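Local coordinates for amphoterin-induced protein 1 (Mus musculus, PDB 2XOT) that promotes the growth and fasciculation of neurites and may mediate homophilic and heterophilic cell-cell adhesion, its leucine-rich repeats holding two copies together, at residues Val116-Asn122 and Lys140-Asn146. Residues are numbered along the deposited sequence; the frame is centred on the assembly and turned at random.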
ATOM      1  N   VAL B 116       3.698  -8.263  -2.978  1.00 19.86           N
ATOM      2  CA  VAL B 116       5.068  -7.894  -3.417  1.00 19.46           C
ATOM      3  C   VAL B 116       6.093  -8.878  -2.810  1.00 19.55           C
ATOM      4  O   VAL B 116       6.088  -9.092  -1.603  1.00 19.15           O
ATOM      5  CB  VAL B 116       5.422  -6.471  -2.958  1.00 19.68           C
ATOM      6  CG1 VAL B 116       6.819  -6.066  -3.413  1.00 18.79           C
ATOM      7  CG2 VAL B 116       4.371  -5.441  -3.432  1.00 20.87           C
ATOM      8  N   LEU B 117       6.947  -9.464  -3.647  1.00 19.53           N
ATOM      9  CA  LEU B 117       8.015 -10.368  -3.201  1.00 20.06           C
ATOM     10  C   LEU B 117       9.354  -9.889  -3.727  1.00 20.37           C
ATOM     11  O   LEU B 117       9.568  -9.812  -4.943  1.00 21.29           O
ATOM     12  CB  LEU B 117       7.745 -11.781  -3.706  1.00 19.91           C
ATOM     13  CG  LEU B 117       8.764 -12.872  -3.386  1.00 19.90           C
ATOM     14  CD1 LEU B 117       9.133 -12.841  -1.885  1.00 20.04           C
ATOM     15  CD2 LEU B 117       8.219 -14.217  -3.794  1.00 19.44           C
ATOM     16  N   LEU B 118      10.254  -9.555  -2.808  1.00 20.78           N
ATOM     17  CA  LEU B 118      11.585  -9.045  -3.138  1.00 20.31           C
ATOM     18  C   LEU B 118      12.608 -10.137  -2.919  1.00 20.01           C
ATOM     19  O   LEU B 118      12.718 -10.662  -1.813  1.00 20.55           O
ATOM     20  CB  LEU B 118      11.910  -7.857  -2.234  1.00 21.28           C
ATOM     21  CG  LEU B 118      11.384  -6.462  -2.550  1.00 22.35           C
ATOM     22  CD1 LEU B 118       9.947  -6.433  -2.929  1.00 23.46           C
ATOM     23  CD2 LEU B 118      11.667  -5.493  -1.378  1.00 21.44           C
ATOM     24  N   LEU B 119      13.329 -10.511  -3.974  1.00 18.82           N
ATOM     25  CA  LEU B 119      14.328 -11.586  -3.925  1.00 19.81           C
ATOM     26  C   LEU B 119      15.594 -11.150  -4.639  1.00 19.35           C
ATOM     27  O   LEU B 119      16.412 -11.971  -5.045  1.00 19.00           O
ATOM     28  CB  LEU B 119      13.781 -12.876  -4.580  1.00 18.94           C
ATOM     29  CG  LEU B 119      12.731 -13.667  -3.793  1.00 19.72           C
ATOM     30  CD1 LEU B 119      11.975 -14.605  -4.699  1.00 18.83           C
ATOM     31  CD2 LEU B 119      13.373 -14.451  -2.653  1.00 20.66           C
ATOM     32  N   TYR B 120      15.735  -9.849  -4.833  1.00 20.09           N
ATOM     33  CA  TYR B 120      16.883  -9.342  -5.591  1.00 20.40           C
ATOM     34  C   TYR B 120      18.158  -9.441  -4.745  1.00 20.55           C
ATOM     35  O   TYR B 120      18.110  -9.499  -3.520  1.00 20.93           O
ATOM     36  CB  TYR B 120      16.633  -7.906  -6.102  1.00 19.83           C
ATOM     37  CG  TYR B 120      16.499  -6.841  -5.040  1.00 19.58           C
ATOM     38  CD1 TYR B 120      17.617  -6.142  -4.579  1.00 18.29           C
ATOM     39  CD2 TYR B 120      15.247  -6.491  -4.522  1.00 17.42           C
ATOM     40  CE1 TYR B 120      17.496  -5.166  -3.624  1.00 17.26           C
ATOM     41  CE2 TYR B 120      15.116  -5.518  -3.570  1.00 17.32           C
ATOM     42  CZ  TYR B 120      16.256  -4.846  -3.114  1.00 17.37           C
ATOM     43  OH  TYR B 120      16.163  -3.880  -2.149  1.00 17.93           O
ATOM     44  N   ASN B 121      19.286  -9.487  -5.417  1.00 21.59           N
ATOM     45  CA  ASN B 121      20.577  -9.596  -4.773  1.00 22.15           C
ATOM     46  C   ASN B 121      20.691 -10.816  -3.866  1.00 23.38           C
ATOM     47  O   ASN B 121      20.973 -10.692  -2.669  1.00 24.35           O
ATOM     48  CB  ASN B 121      20.933  -8.320  -4.018  1.00 21.74           C
ATOM     49  CG  ASN B 121      22.403  -8.287  -3.617  1.00 22.06           C
ATOM     50  OD1 ASN B 121      22.786  -7.630  -2.650  1.00 26.72           O
ATOM     51  ND2 ASN B 121      23.225  -9.017  -4.347  1.00 21.24           N
ATOM     52  N   ASN B 122      20.462 -11.985  -4.461  1.00 24.85           N
ATOM     53  CA  ASN B 122      20.665 -13.289  -3.820  1.00 25.66           C
ATOM     54  C   ASN B 122      21.598 -14.169  -4.692  1.00 26.34           C
ATOM     55  O   ASN B 122      22.329 -13.650  -5.519  1.00 27.33           O
ATOM     56  CB  ASN B 122      19.313 -13.948  -3.588  1.00 25.31           C
ATOM     57  CG  ASN B 122      18.708 -13.570  -2.265  1.00 26.41           C
ATOM     58  OD1 ASN B 122      19.148 -14.061  -1.224  1.00 27.67           O
ATOM     59  ND2 ASN B 122      17.674 -12.703  -2.283  1.00 23.60           N
ATOM     60  N   LYS B 140       4.032  -7.980  -7.919  1.00 20.76           N
ATOM     61  CA  LYS B 140       5.407  -7.549  -8.223  1.00 21.09           C
ATOM     62  C   LYS B 140       6.426  -8.579  -7.716  1.00 20.00           C
ATOM     63  O   LYS B 140       6.439  -8.895  -6.536  1.00 20.99           O
ATOM     64  CB  LYS B 140       5.716  -6.202  -7.552  1.00 20.88           C
ATOM     65  CG  LYS B 140       4.789  -5.040  -7.937  1.00 22.03           C
ATOM     66  CD  LYS B 140       4.989  -3.856  -7.020  1.00 21.95           C
ATOM     67  CE  LYS B 140       3.982  -2.755  -7.287  1.00 25.79           C
ATOM     68  NZ  LYS B 140       4.339  -1.518  -6.484  1.00 30.69           N
ATOM     69  N   LEU B 141       7.278  -9.074  -8.599  1.00 19.30           N
ATOM     70  CA  LEU B 141       8.343 -10.004  -8.226  1.00 18.81           C
ATOM     71  C   LEU B 141       9.708  -9.492  -8.691  1.00 18.34           C
ATOM     72  O   LEU B 141       9.992  -9.438  -9.899  1.00 17.72           O
ATOM     73  CB  LEU B 141       8.064 -11.376  -8.830  1.00 18.50           C
ATOM     74  CG  LEU B 141       9.060 -12.519  -8.652  1.00 19.63           C
ATOM     75  CD1 LEU B 141       9.328 -12.831  -7.148  1.00 17.17           C
ATOM     76  CD2 LEU B 141       8.536 -13.765  -9.436  1.00 19.22           C
ATOM     77  N   TYR B 142      10.565  -9.167  -7.721  1.00 17.62           N
ATOM     78  CA  TYR B 142      11.879  -8.573  -7.997  1.00 17.73           C
ATOM     79  C   TYR B 142      12.964  -9.639  -7.820  1.00 18.42           C
ATOM     80  O   TYR B 142      13.165 -10.139  -6.729  1.00 17.97           O
ATOM     81  CB  TYR B 142      12.155  -7.418  -7.051  1.00 17.42           C
ATOM     82  CG  TYR B 142      11.325  -6.144  -7.258  1.00 17.50           C
ATOM     83  CD1 TYR B 142      11.868  -5.037  -7.901  1.00 17.66           C
ATOM     84  CD2 TYR B 142      10.036  -6.032  -6.768  1.00 18.44           C
ATOM     85  CE1 TYR B 142      11.141  -3.868  -8.066  1.00 17.66           C
ATOM     86  CE2 TYR B 142       9.290  -4.849  -6.924  1.00 17.03           C
ATOM     87  CZ  TYR B 142       9.844  -3.793  -7.597  1.00 17.80           C
ATOM     88  OH  TYR B 142       9.149  -2.617  -7.759  1.00 18.36           O
ATOM     89  N   LEU B 143      13.649  -9.956  -8.912  1.00 19.64           N
ATOM     90  CA  LEU B 143      14.633 -11.022  -8.994  1.00 20.47           C
ATOM     91  C   LEU B 143      15.944 -10.529  -9.596  1.00 20.73           C
ATOM     92  O   LEU B 143      16.784 -11.331 -10.030  1.00 21.08           O
ATOM     93  CB  LEU B 143      14.054 -12.168  -9.838  1.00 20.05           C
ATOM     94  CG  LEU B 143      13.146 -13.147  -9.078  1.00 21.09           C
ATOM     95  CD1 LEU B 143      12.229 -13.930 -10.045  1.00 21.07           C
ATOM     96  CD2 LEU B 143      14.015 -14.111  -8.219  1.00 20.11           C
ATOM     97  N   SER B 144      16.142  -9.219  -9.608  1.00 21.18           N
ATOM     98  CA  SER B 144      17.367  -8.642 -10.172  1.00 22.59           C
ATOM     99  C   SER B 144      18.574  -9.007  -9.316  1.00 23.33           C
ATOM    100  O   SER B 144      18.425  -9.400  -8.170  1.00 22.89           O
ATOM    101  CB  SER B 144      17.250  -7.126 -10.278  1.00 22.83           C
ATOM    102  OG  SER B 144      17.215  -6.563  -8.984  1.00 25.48           O
ATOM    103  N   GLN B 145      19.762  -8.870  -9.891  1.00 24.61           N
ATOM    104  CA  GLN B 145      21.035  -9.238  -9.253  1.00 25.39           C
ATOM    105  C   GLN B 145      21.003 -10.643  -8.694  1.00 25.55           C
ATOM    106  O   GLN B 145      21.300 -10.857  -7.517  1.00 25.86           O
ATOM    107  CB  GLN B 145      21.452  -8.247  -8.160  1.00 26.10           C
ATOM    108  CG  GLN B 145      20.757  -6.874  -8.189  1.00 30.62           C
ATOM    109  CD  GLN B 145      21.471  -5.885  -9.014  1.00 34.62           C
ATOM    110  OE1 GLN B 145      22.667  -6.017  -9.224  1.00 40.14           O
ATOM    111  NE2 GLN B 145      20.753  -4.862  -9.491  1.00 35.41           N
ATOM    112  N   ASN B 146      20.628 -11.601  -9.538  1.00 25.69           N
ATOM    113  CA  ASN B 146      20.852 -13.022  -9.265  1.00 25.78           C
ATOM    114  C   ASN B 146      21.723 -13.619 -10.391  1.00 25.83           C
ATOM    115  O   ASN B 146      22.360 -12.873 -11.110  1.00 26.00           O
ATOM    116  CB  ASN B 146      19.514 -13.733  -9.101  1.00 25.75           C
ATOM    117  CG  ASN B 146      18.864 -13.428  -7.772  1.00 26.08           C
ATOM    118  OD1 ASN B 146      17.942 -12.601  -7.673  1.00 21.58           O
ATOM    119  ND2 ASN B 146      19.333 -14.100  -6.737  1.00 19.70           N
TER
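Leu117 joins Lys140 and Tyr142 as neighbouring parallel strands do: its N donates to Lys140 O, and its O accepts from Tyr142 N at 3.0 Å, before Leu119 N continues the pairing to Tyr142 O. Tyr142 rises from the concave face of the leucine-rich repeats. Its CB lies 4.1 Å from Tyr120 CD2; with CG anti to the carbonyl carbon (chi1 -70°), the ring runs alongside Leu118, bringing CD2 to 3.9 Å from Leu118 CD1, while CE2 looks toward Val116 CG1. At the tip, OH hydrogen-bonds Asn21 OD1 of the second subunit, so tyrosine suits a place needing an apolar flank and a polar end. On the opposite face, Leu117 CD2 meets Leu141 CD1 at 3.8 Å; just past the strands Leu119 CB meets Leu143 CD2, buried branched leucines stacking repeat on repeat in the solenoid core. Beyond them, Asn122, able to donate and accept, hydrogen-bonds Leu119 O through ND2 from above the carbonyl plane and reaches back to Leu95 O and Leu100 N. An alanine in place of Asn146 would probably open a gap between the turns, removing the amide packed beside Leu119 and Asn122. Strand 92-94 flanks 116-118, and 167-169 flanks 140-142, continuing the parallel sheet.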